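Long-range contacts in NADH dehydrogenase, putative (PDB 5JWC), which probably passes electrons from NADH to ubiquinone through a bound FAD, as a type II NADH dehydrogenase of the malaria parasite: residues 344-349 against 415-420; 371-376 against 392-397; 382-387 against 450-455. One frame throughout, in Å; residues are numbered along the deposited sequence. Where two conformers were deposited one is given.

Contact 1: residues 344-349 against 415-420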
loop_
_atom_site.group_PDB
_atom_site.type_symbol
_atom_site.label_atom_id
_atom_site.label_comp_id
_atom_site.label_asym_id
_atom_site.label_seq_id
_atom_site.Cartn_x
_atom_site.Cartn_y
_atom_site.Cartn_z
ATOM N N LYS A 344 -5.441 21.873 -22.026
ATOM C CA LYS A 344 -5.548 23.084 -22.836
ATOM C C LYS A 344 -4.464 23.196 -23.913
ATOM O O LYS A 344 -3.411 22.550 -23.825
ATOM C CB LYS A 344 -5.512 24.331 -21.939
ATOM C CG LYS A 344 -4.172 24.572 -21.248
ATOM C CD LYS A 344 -3.263 25.522 -22.019
ATOM C CE LYS A 344 -1.912 25.705 -21.324
ATOM N NZ LYS A 344 -1.124 24.425 -21.211
ATOM N N LYS A 345 -4.737 24.048 -24.900
ATOM C CA LYS A 345 -3.733 24.542 -25.842
ATOM C C LYS A 345 -3.859 26.071 -25.916
ATOM O O LYS A 345 -4.965 26.607 -25.823
ATOM C CB LYS A 345 -3.934 23.933 -27.235
ATOM C CG LYS A 345 -3.450 22.476 -27.406
ATOM C CD LYS A 345 -2.018 22.244 -26.909
ATOM C CE LYS A 345 -1.669 20.732 -26.837
ATOM N NZ LYS A 345 -0.308 20.466 -26.207
ATOM N N ILE A 346 -2.737 26.772 -26.047
ATOM C CA ILE A 346 -2.746 28.228 -26.135
ATOM C C ILE A 346 -2.913 28.695 -27.594
ATOM O O ILE A 346 -2.208 28.222 -28.486
ATOM C CB ILE A 346 -1.446 28.833 -25.554
ATOM C CG1 ILE A 346 -1.274 28.426 -24.079
ATOM C CG2 ILE A 346 -1.436 30.366 -25.708
ATOM C CD1 ILE A 346 -0.073 29.055 -23.418
ATOM N N GLN A 347 -3.863 29.599 -27.830
ATOM C CA GLN A 347 -4.006 30.261 -29.123
ATOM C C GLN A 347 -3.811 31.750 -28.893
ATOM O O GLN A 347 -4.739 32.440 -28.464
ATOM C CB GLN A 347 -5.373 29.974 -29.753
ATOM C CG GLN A 347 -5.669 30.862 -30.975
ATOM C CD GLN A 347 -4.614 30.710 -32.082
ATOM O OE1 GLN A 347 -4.562 29.678 -32.757
ATOM N NE2 GLN A 347 -3.755 31.727 -32.247
ATOM N N PRO A 348 -2.588 32.248 -29.123
ATOM C CA PRO A 348 -2.266 33.613 -28.711
ATOM C C PRO A 348 -2.889 34.654 -29.625
ATOM O O PRO A 348 -3.322 34.320 -30.728
ATOM C CB PRO A 348 -0.745 33.666 -28.813
ATOM C CG PRO A 348 -0.437 32.682 -29.889
ATOM C CD PRO A 348 -1.429 31.567 -29.724
ATOM N N LYS A 349 -2.933 35.889 -29.135
ATOM C CA LYS A 349 -3.317 37.039 -29.932
ATOM C C LYS A 349 -2.454 37.072 -31.192
ATOM O O LYS A 349 -1.236 36.940 -31.112
ATOM C CB LYS A 349 -3.147 38.324 -29.122
ATOM C CG LYS A 349 -3.545 39.587 -29.878
ATOM C CD LYS A 349 -3.115 40.827 -29.117
ATOM C CE LYS A 349 -3.943 41.014 -27.859
ATOM N NZ LYS A 349 -3.493 42.200 -27.085
ATOM N N LYS A 415 1.541 31.415 -37.291
ATOM C CA LYS A 415 1.319 30.053 -37.737
ATOM C C LYS A 415 2.317 29.070 -37.104
ATOM O O LYS A 415 1.974 27.926 -36.814
ATOM C CB LYS A 415 1.396 30.039 -39.266
ATOM C CG LYS A 415 1.021 28.766 -39.953
ATOM C CD LYS A 415 0.947 29.043 -41.459
ATOM C CE LYS A 415 0.934 27.768 -42.280
ATOM N NZ LYS A 415 2.238 27.059 -42.168
ATOM N N ASN A 416 3.540 29.539 -36.871
ATOM C CA ASN A 416 4.611 28.720 -36.311
ATOM C C ASN A 416 4.501 28.438 -34.796
ATOM O O ASN A 416 5.122 27.500 -34.282
ATOM C CB ASN A 416 5.944 29.406 -36.597
ATOM C CG ASN A 416 7.116 28.654 -36.037
ATOM O OD1 ASN A 416 7.771 29.104 -35.087
ATOM N ND2 ASN A 416 7.390 27.494 -36.606
ATOM N N TYR A 417 3.711 29.243 -34.087
ATOM C CA TYR A 417 3.632 29.133 -32.623
ATOM C C TYR A 417 3.231 27.731 -32.171
ATOM O O TYR A 417 2.255 27.169 -32.646
ATOM C CB TYR A 417 2.631 30.134 -32.045
ATOM C CG TYR A 417 2.440 29.957 -30.546
ATOM C CD1 TYR A 417 3.397 30.420 -29.648
ATOM C CD2 TYR A 417 1.321 29.304 -30.037
ATOM C CE1 TYR A 417 3.236 30.252 -28.267
ATOM C CE2 TYR A 417 1.151 29.130 -28.654
ATOM C CZ TYR A 417 2.114 29.616 -27.786
ATOM O OH TYR A 417 1.983 29.450 -26.424
ATOM N N LYS A 418 4.002 27.164 -31.254
ATOM C CA LYS A 418 3.632 25.875 -30.674
ATOM C C LYS A 418 3.244 26.085 -29.220
ATOM O O LYS A 418 3.956 26.749 -28.448
ATOM C CB LYS A 418 4.758 24.847 -30.839
ATOM C CG LYS A 418 5.009 24.537 -32.326
ATOM C CD LYS A 418 6.317 23.827 -32.604
ATOM C CE LYS A 418 6.504 23.686 -34.126
ATOM N NZ LYS A 418 6.432 25.019 -34.832
ATOM N N SER A 419 2.073 25.569 -28.876
ATOM C CA SER A 419 1.576 25.610 -27.507
ATOM C C SER A 419 2.551 24.865 -26.583
ATOM O O SER A 419 3.283 23.982 -27.038
ATOM C CB SER A 419 0.174 24.980 -27.458
ATOM O OG SER A 419 -0.537 25.338 -26.290
ATOM N N PRO A 420 2.564 25.206 -25.279
ATOM C CA PRO A 420 3.440 24.448 -24.377
ATOM C C PRO A 420 3.149 22.941 -24.463
ATOM O O PRO A 420 1.993 22.518 -24.514
ATOM C CB PRO A 420 3.088 25.004 -22.988
ATOM C CG PRO A 420 2.582 26.431 -23.291
ATOM C CD PRO A 420 1.863 26.309 -24.597
HETATM O O HOH W 1 -0.520 23.560 -24.131
#
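Ile346, Pro348, Tyr417 and Pro420 form the apolar centre. Pro348 lies over one face of the Tyr417 ring. Pro348 CG stands 4.0 Å from the centroid of the Tyr417 ring, 20° off the normal, in a CH-pi contact displaced toward the rim. Pro348 CD comes 3.6 Å from Tyr417 CD2 on the same border of the ring. The tyrosine CG is anti to its own backbone N (chi1 175°), which carries the ring across to 344-349. The backbone O of Ile346 sits at the ring edge, near its plane, 3.5 Å from Tyr417 CE2. Tyr417 OH rests against the Ile346 side chain, 3.6 Å from Ile346 CB. The ethyl arm of Ile346 reaches the next proline: Ile346 CD1 meets Pro420 CD at 3.6 Å, and the two side chains cross at about a right angle.

The polar edge begins at Ser419. Ile346 N donates to Ser419 OG at 2.6 Å, and the bond is almost straight at 172°. This single side-chain oxygen takes up the backbone N-H on the side of strand 344-346 that faces 415-420. The aliphatic part of Lys345 packs beside the serine. One water joins both segments: it lies within hydrogen-bonding distance of Lys344 O and Pro420 O, accepts from Lys344 NZ and binds Ser419 OG at 2.8 Å. Lys344 NZ also makes a salt bridge with Glu430 of helix 424-440.

The other edge of strand 344-346 pairs in parallel with strand 321-323. The loop that follows helix 403-416, at the end of the helical insertion, thus docks through Tyr417, Ser419 and Pro420 on the edge of a two-stranded parallel sheet of the pyridine nucleotide-disulphide oxidoreductase fold.

Contact 2: residues 371-376 against 392-397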
loop_
_atom_site.group_PDB
_atom_site.type_symbol
_atom_site.label_atom_id
_atom_site.label_comp_id
_atom_site.label_asym_id
_atom_site.label_seq_id
_atom_site.Cartn_x
_atom_site.Cartn_y
_atom_site.Cartn_z
ATOM N N ALA A 371 14.847 44.465 -37.140
ATOM C CA ALA A 371 14.125 45.539 -36.474
ATOM C C ALA A 371 13.102 44.944 -35.503
ATOM O O ALA A 371 12.998 45.382 -34.363
ATOM C CB ALA A 371 13.447 46.445 -37.492
ATOM N N LEU A 372 12.350 43.951 -35.970
ATOM C CA LEU A 372 11.389 43.253 -35.123
ATOM C C LEU A 372 12.095 42.624 -33.922
ATOM O O LEU A 372 11.635 42.747 -32.793
ATOM C CB LEU A 372 10.640 42.189 -35.916
ATOM C CG LEU A 372 9.577 41.354 -35.201
ATOM C CD1 LEU A 372 8.445 42.230 -34.655
ATOM C CD2 LEU A 372 9.028 40.279 -36.138
ATOM N N LYS A 373 13.228 41.971 -34.161
ATOM C CA LYS A 373 13.941 41.300 -33.077
ATOM C C LYS A 373 14.463 42.295 -32.044
ATOM O O LYS A 373 14.676 41.940 -30.885
ATOM C CB LYS A 373 15.095 40.455 -33.624
ATOM C CG LYS A 373 15.636 39.454 -32.622
ATOM C CD LYS A 373 16.965 38.862 -33.070
ATOM C CE LYS A 373 17.484 37.874 -32.032
ATOM N NZ LYS A 373 18.836 37.335 -32.378
ATOM N N LEU A 374 14.666 43.540 -32.462
ATOM C CA LEU A 374 15.126 44.571 -31.544
ATOM C C LEU A 374 14.041 44.988 -30.544
ATOM O O LEU A 374 14.363 45.433 -29.452
ATOM C CB LEU A 374 15.632 45.790 -32.327
ATOM C CG LEU A 374 17.077 45.654 -32.830
ATOM C CD1 LEU A 374 17.483 46.806 -33.742
ATOM C CD2 LEU A 374 18.029 45.567 -31.649
ATOM N N LYS A 375 12.767 44.828 -30.899
ATOM C CA LYS A 375 11.669 45.149 -29.975
ATOM C C LYS A 375 11.076 43.879 -29.376
ATOM O O LYS A 375 9.972 43.877 -28.810
ATOM C CB LYS A 375 10.568 45.946 -30.682
ATOM C CG LYS A 375 11.007 47.323 -31.184
ATOM C CD LYS A 375 11.525 48.179 -30.034
ATOM C CE LYS A 375 12.088 49.496 -30.534
ATOM N NZ LYS A 375 13.525 49.367 -30.911
ATOM N N GLN A 376 11.842 42.804 -29.473
ATOM C CA GLN A 376 11.334 41.493 -29.134
ATOM C C GLN A 376 11.107 41.299 -27.632
ATOM O O GLN A 376 10.168 40.629 -27.243
ATOM C CB GLN A 376 12.305 40.438 -29.680
ATOM C CG GLN A 376 11.863 39.033 -29.476
ATOM C CD GLN A 376 12.558 38.436 -28.292
ATOM O OE1 GLN A 376 13.550 38.990 -27.803
ATOM N NE2 GLN A 376 12.036 37.320 -27.798
ATOM N N ASP A 392 12.701 31.225 -34.620
ATOM C CA ASP A 392 14.127 31.277 -34.930
ATOM C C ASP A 392 14.406 32.484 -35.829
ATOM O O ASP A 392 14.232 32.405 -37.046
ATOM C CB ASP A 392 14.570 29.989 -35.620
ATOM C CG ASP A 392 16.080 29.816 -35.635
ATOM O OD1 ASP A 392 16.817 30.806 -35.425
ATOM O OD2 ASP A 392 16.529 28.669 -35.850
ATOM N N TYR A 393 14.850 33.585 -35.230
ATOM C CA TYR A 393 15.126 34.808 -35.988
ATOM C C TYR A 393 16.302 34.663 -36.960
ATOM O O TYR A 393 16.274 35.236 -38.047
ATOM C CB TYR A 393 15.386 35.977 -35.038
ATOM C CG TYR A 393 14.140 36.485 -34.346
ATOM C CD1 TYR A 393 13.414 37.545 -34.875
ATOM C CD2 TYR A 393 13.680 35.887 -33.176
ATOM C CE1 TYR A 393 12.277 38.016 -34.250
ATOM C CE2 TYR A 393 12.538 36.344 -32.540
ATOM C CZ TYR A 393 11.842 37.412 -33.080
ATOM O OH TYR A 393 10.708 37.876 -32.468
ATOM N N GLU A 394 17.324 33.899 -36.583
ATOM C CA GLU A 394 18.497 33.733 -37.455
ATOM C C GLU A 394 18.192 32.896 -38.695
ATOM O O GLU A 394 18.700 33.185 -39.773
ATOM C CB GLU A 394 19.687 33.144 -36.691
ATOM C CG GLU A 394 20.360 34.113 -35.703
ATOM C CD GLU A 394 19.464 34.543 -34.548
ATOM O OE1 GLU A 394 19.108 33.679 -33.708
ATOM O OE2 GLU A 394 19.120 35.748 -34.475
ATOM N N LYS A 395 17.357 31.874 -38.567
ATOM C CA LYS A 395 17.031 31.051 -39.728
ATOM C C LYS A 395 15.889 31.625 -40.569
ATOM O O LYS A 395 15.540 31.068 -41.605
ATOM C CB LYS A 395 16.698 29.625 -39.289
ATOM C CG LYS A 395 17.905 28.913 -38.693
ATOM C CD LYS A 395 17.676 27.421 -38.545
ATOM C CE LYS A 395 18.866 26.757 -37.871
ATOM N NZ LYS A 395 18.715 25.278 -37.871
ATOM N N ASN A 396 15.302 32.731 -40.120
ATOM C CA ASN A 396 14.223 33.373 -40.863
ATOM C C ASN A 396 14.514 34.856 -41.042
ATOM O O ASN A 396 13.605 35.694 -40.950
ATOM C CB ASN A 396 12.871 33.199 -40.157
ATOM C CG ASN A 396 12.418 31.758 -40.086
ATOM O OD1 ASN A 396 11.815 31.231 -41.024
ATOM N ND2 ASN A 396 12.689 31.114 -38.956
ATOM N N LYS A 397 15.782 35.169 -41.292
ATOM C CA LYS A 397 16.214 36.545 -41.507
ATOM C C LYS A 397 15.476 37.109 -42.718
ATOM O O LYS A 397 15.213 36.401 -43.690
ATOM C CB LYS A 397 17.728 36.608 -41.718
ATOM C CG LYS A 397 18.530 36.350 -40.463
ATOM C CD LYS A 397 20.017 36.162 -40.781
ATOM C CE LYS A 397 20.913 36.656 -39.646
ATOM N NZ LYS A 397 21.986 35.659 -39.312
#
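Lys373 holds its CG anti to the backbone N (chi1 -165°) and continues as an extended chain that passes over the Tyr393 ring and reaches Glu394. The Tyr393 ring projects toward helix 369-374. Glu394 bends back at chi2 and turns its carboxylate to the lysine.

The methylenes of Lys373 cover one face of the tyrosine. Lys373 CG lies 3.8 Å from the centroid of the Tyr393 ring, 17° off the normal, which makes a CH-pi contact. Lys373 CB approaches Tyr393 CD1 to 3.6 Å. Leu372 CD2 is at the ring edge, near its plane, 4.4 Å from Tyr393 CE1.

Beyond the ring the lysine ends in a salt bridge. Lys373 NZ donates to Glu394 OE2 at 2.6 Å. It meets the syn side of that oxygen, 28° out of the carboxylate plane. One extended chain therefore has an apolar part on the aromatic face and a charged tip on the acid.

The far end of the tyrosine is fixed by another neighbour. Its OH makes a hydrogen bond with Leu386 O, and Gln376 NE2 donates to the same carbonyl. Gln376 CG packs 3.4 Å from Tyr393 OH.

The contact lies within the helical insertion domain. It joins the end of helix 369-374 and the start of helix 376-380 to the loop leading to helix 403-416. Trp391 meets the Tyr393 ring edge-to-face, and Leu372 also packs on Tyr409, Leu410 and Ile413 of helix 403-416.

Contact 3: residues 382-387 against 450-455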
loop_
_atom_site.group_PDB
_atom_site.type_symbol
_atom_site.label_atom_id
_atom_site.label_comp_id
_atom_site.label_asym_id
_atom_site.label_seq_id
_atom_site.Cartn_x
_atom_site.Cartn_y
_atom_site.Cartn_z
ATOM N N THR A 382 3.325 40.779 -24.932
ATOM C CA THR A 382 2.013 40.651 -25.549
ATOM C C THR A 382 1.890 39.414 -26.434
ATOM O O THR A 382 0.854 38.747 -26.448
ATOM C CB THR A 382 1.677 41.894 -26.415
ATOM O OG1 THR A 382 1.652 43.069 -25.594
ATOM C CG2 THR A 382 0.346 41.723 -27.081
ATOM N N PHE A 383 2.939 39.114 -27.194
ATOM C CA PHE A 383 2.867 38.029 -28.170
ATOM C C PHE A 383 3.926 36.962 -27.860
ATOM O O PHE A 383 5.095 37.151 -28.179
ATOM C CB PHE A 383 3.086 38.559 -29.597
ATOM C CG PHE A 383 2.150 39.666 -30.012
ATOM C CD1 PHE A 383 0.904 39.379 -30.553
ATOM C CD2 PHE A 383 2.544 40.995 -29.914
ATOM C CE1 PHE A 383 0.057 40.405 -30.965
ATOM C CE2 PHE A 383 1.697 42.027 -30.316
ATOM C CZ PHE A 383 0.455 41.728 -30.838
ATOM N N PRO A 384 3.526 35.841 -27.232
ATOM C CA PRO A 384 4.567 34.863 -26.865
ATOM C C PRO A 384 5.248 34.238 -28.091
ATOM O O PRO A 384 6.378 33.759 -27.994
ATOM C CB PRO A 384 3.793 33.802 -26.066
ATOM C CG PRO A 384 2.393 33.895 -26.574
ATOM C CD PRO A 384 2.175 35.379 -26.864
ATOM N N GLN A 385 4.569 34.248 -29.235
ATOM C CA GLN A 385 5.124 33.639 -30.436
ATOM C C GLN A 385 6.352 34.405 -30.988
ATOM O O GLN A 385 7.064 33.891 -31.837
ATOM C CB GLN A 385 4.036 33.475 -31.514
ATOM C CG GLN A 385 3.394 34.750 -32.022
ATOM C CD GLN A 385 2.195 35.179 -31.194
ATOM O OE1 GLN A 385 2.274 35.276 -29.969
ATOM N NE2 GLN A 385 1.084 35.460 -31.866
ATOM N N LEU A 386 6.619 35.602 -30.475
ATOM C CA LEU A 386 7.815 36.360 -30.857
ATOM C C LEU A 386 9.025 35.997 -30.038
ATOM O O LEU A 386 10.126 36.507 -30.284
ATOM C CB LEU A 386 7.577 37.876 -30.716
ATOM C CG LEU A 386 6.678 38.519 -31.757
ATOM C CD1 LEU A 386 6.466 39.997 -31.432
ATOM C CD2 LEU A 386 7.310 38.370 -33.123
ATOM N N SER A 387 8.817 35.159 -29.028
ATOM C CA SER A 387 9.906 34.733 -28.168
ATOM C C SER A 387 11.004 34.058 -28.984
ATOM O O SER A 387 10.722 33.328 -29.944
ATOM C CB SER A 387 9.393 33.770 -27.091
ATOM O OG SER A 387 10.458 33.261 -26.311
ATOM N N ILE A 450 -0.459 42.794 -17.267
ATOM C CA ILE A 450 -0.284 41.340 -17.190
ATOM C C ILE A 450 0.429 40.824 -18.438
ATOM O O ILE A 450 -0.110 40.919 -19.546
ATOM C CB ILE A 450 -1.640 40.609 -17.035
ATOM C CG1 ILE A 450 -2.330 41.006 -15.720
ATOM C CG2 ILE A 450 -1.461 39.088 -17.126
ATOM C CD1 ILE A 450 -3.734 40.417 -15.563
ATOM N N PRO A 451 1.653 40.284 -18.268
ATOM C CA PRO A 451 2.389 39.746 -19.429
ATOM C C PRO A 451 1.846 38.381 -19.909
ATOM O O PRO A 451 1.167 37.672 -19.154
ATOM C CB PRO A 451 3.817 39.609 -18.903
ATOM C CG PRO A 451 3.652 39.393 -17.412
ATOM C CD PRO A 451 2.432 40.208 -17.019
ATOM N N SER A 452 2.143 38.006 -21.154
ATOM C CA SER A 452 1.675 36.720 -21.661
ATOM C C SER A 452 2.493 35.581 -21.043
ATOM O O SER A 452 3.592 35.799 -20.542
ATOM C CB SER A 452 1.782 36.658 -23.182
ATOM O OG SER A 452 3.147 36.701 -23.575
ATOM N N PHE A 453 1.964 34.365 -21.082
ATOM C CA PHE A 453 2.728 33.242 -20.559
ATOM C C PHE A 453 3.753 32.721 -21.566
ATOM O O PHE A 453 3.415 32.384 -22.697
ATOM C CB PHE A 453 1.821 32.086 -20.147
ATOM C CG PHE A 453 2.594 30.859 -19.739
ATOM C CD1 PHE A 453 3.320 30.854 -18.553
ATOM C CD2 PHE A 453 2.643 29.739 -20.560
ATOM C CE1 PHE A 453 4.061 29.733 -18.173
ATOM C CE2 PHE A 453 3.393 28.622 -20.198
ATOM C CZ PHE A 453 4.099 28.619 -19.007
ATOM N N ILE A 454 5.014 32.662 -21.143
ATOM C CA ILE A 454 6.068 32.050 -21.951
ATOM C C ILE A 454 6.842 31.039 -21.112
ATOM O O ILE A 454 7.459 31.403 -20.117
ATOM C CB ILE A 454 7.045 33.096 -22.503
ATOM C CG1 ILE A 454 6.315 34.067 -23.419
ATOM C CG2 ILE A 454 8.179 32.418 -23.271
ATOM C CD1 ILE A 454 7.098 35.316 -23.666
ATOM N N GLU A 455 6.806 29.772 -21.508
ATOM C CA GLU A 455 7.445 28.728 -20.707
ATOM C C GLU A 455 8.954 28.673 -20.923
ATOM O O GLU A 455 9.470 29.168 -21.925
ATOM C CB GLU A 455 6.831 27.359 -21.017
ATOM C CG GLU A 455 7.223 26.787 -22.384
ATOM C CD GLU A 455 6.293 27.249 -23.510
ATOM O OE1 GLU A 455 5.780 28.390 -23.447
ATOM O OE2 GLU A 455 6.070 26.465 -24.459
#
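Pro384 lies against the extended chain of 450-455, with Thr382 CA 5.5 Å from Ser452 CA and Pro384 CA 5.9 Å from Ile454 CA, and residues 384-386 form a short 3-10 turn.

The Pro384 ring makes most of the contact. In the Ile454 conformer given, Pro384 CB meets Ile454 CG1 at 3.7 Å. Pro384 CB also lies 3.7 Å from Phe453 O. On the other flank Pro384 CD touches Ser452 OG, also at 3.7 Å. The proline thus spans three successive residues of the facing segment. The other branch of the same Ile454 conformer, CG2, reaches Ser387 OG at 3.9 Å. Ser452 CB packs 4.0 Å from Thr382 O.

The two serine hydroxyls have their polar partners just outside. Ser387 OG makes a hydrogen bond with Ser389 OG. Ser452 OG has weak hydrogen bonds to the carbonyls of Thr380 and Lys381. The backbone of Ser452 pairs with Lys381, and that of Phe453 with Glu325.

No hydrogen bond links 382-387 directly to 450-455. The contact between them is van der Waals packing, with Pro384 set on Ile454 and beside the Phe453 carbonyl. The buried serine hydroxyls also pack here, but they find their hydrogen-bond partners in residues just outside the two segments.

All three contacts lie on the same side of the chain's centre and involve the helical insertion domain. Contact 2 is nested within the loop closed by contact 1, while contact 3 crosses both along the chain. Contacts 1 and 3 have centres about 10 Å apart and touch, with a probable hydrogen bond from Gln385 NE2 to Lys349 O. Contacts 2 and 3 have centres about 15 Å apart and share the Leu386 carbonyl. Contacts 1 and 2 have centres about 19 Å apart and do not touch. Contact 2 is internal to the insertion. Contacts 1 and 3 join it to strand 344-346 and to the loop after helix 424-440.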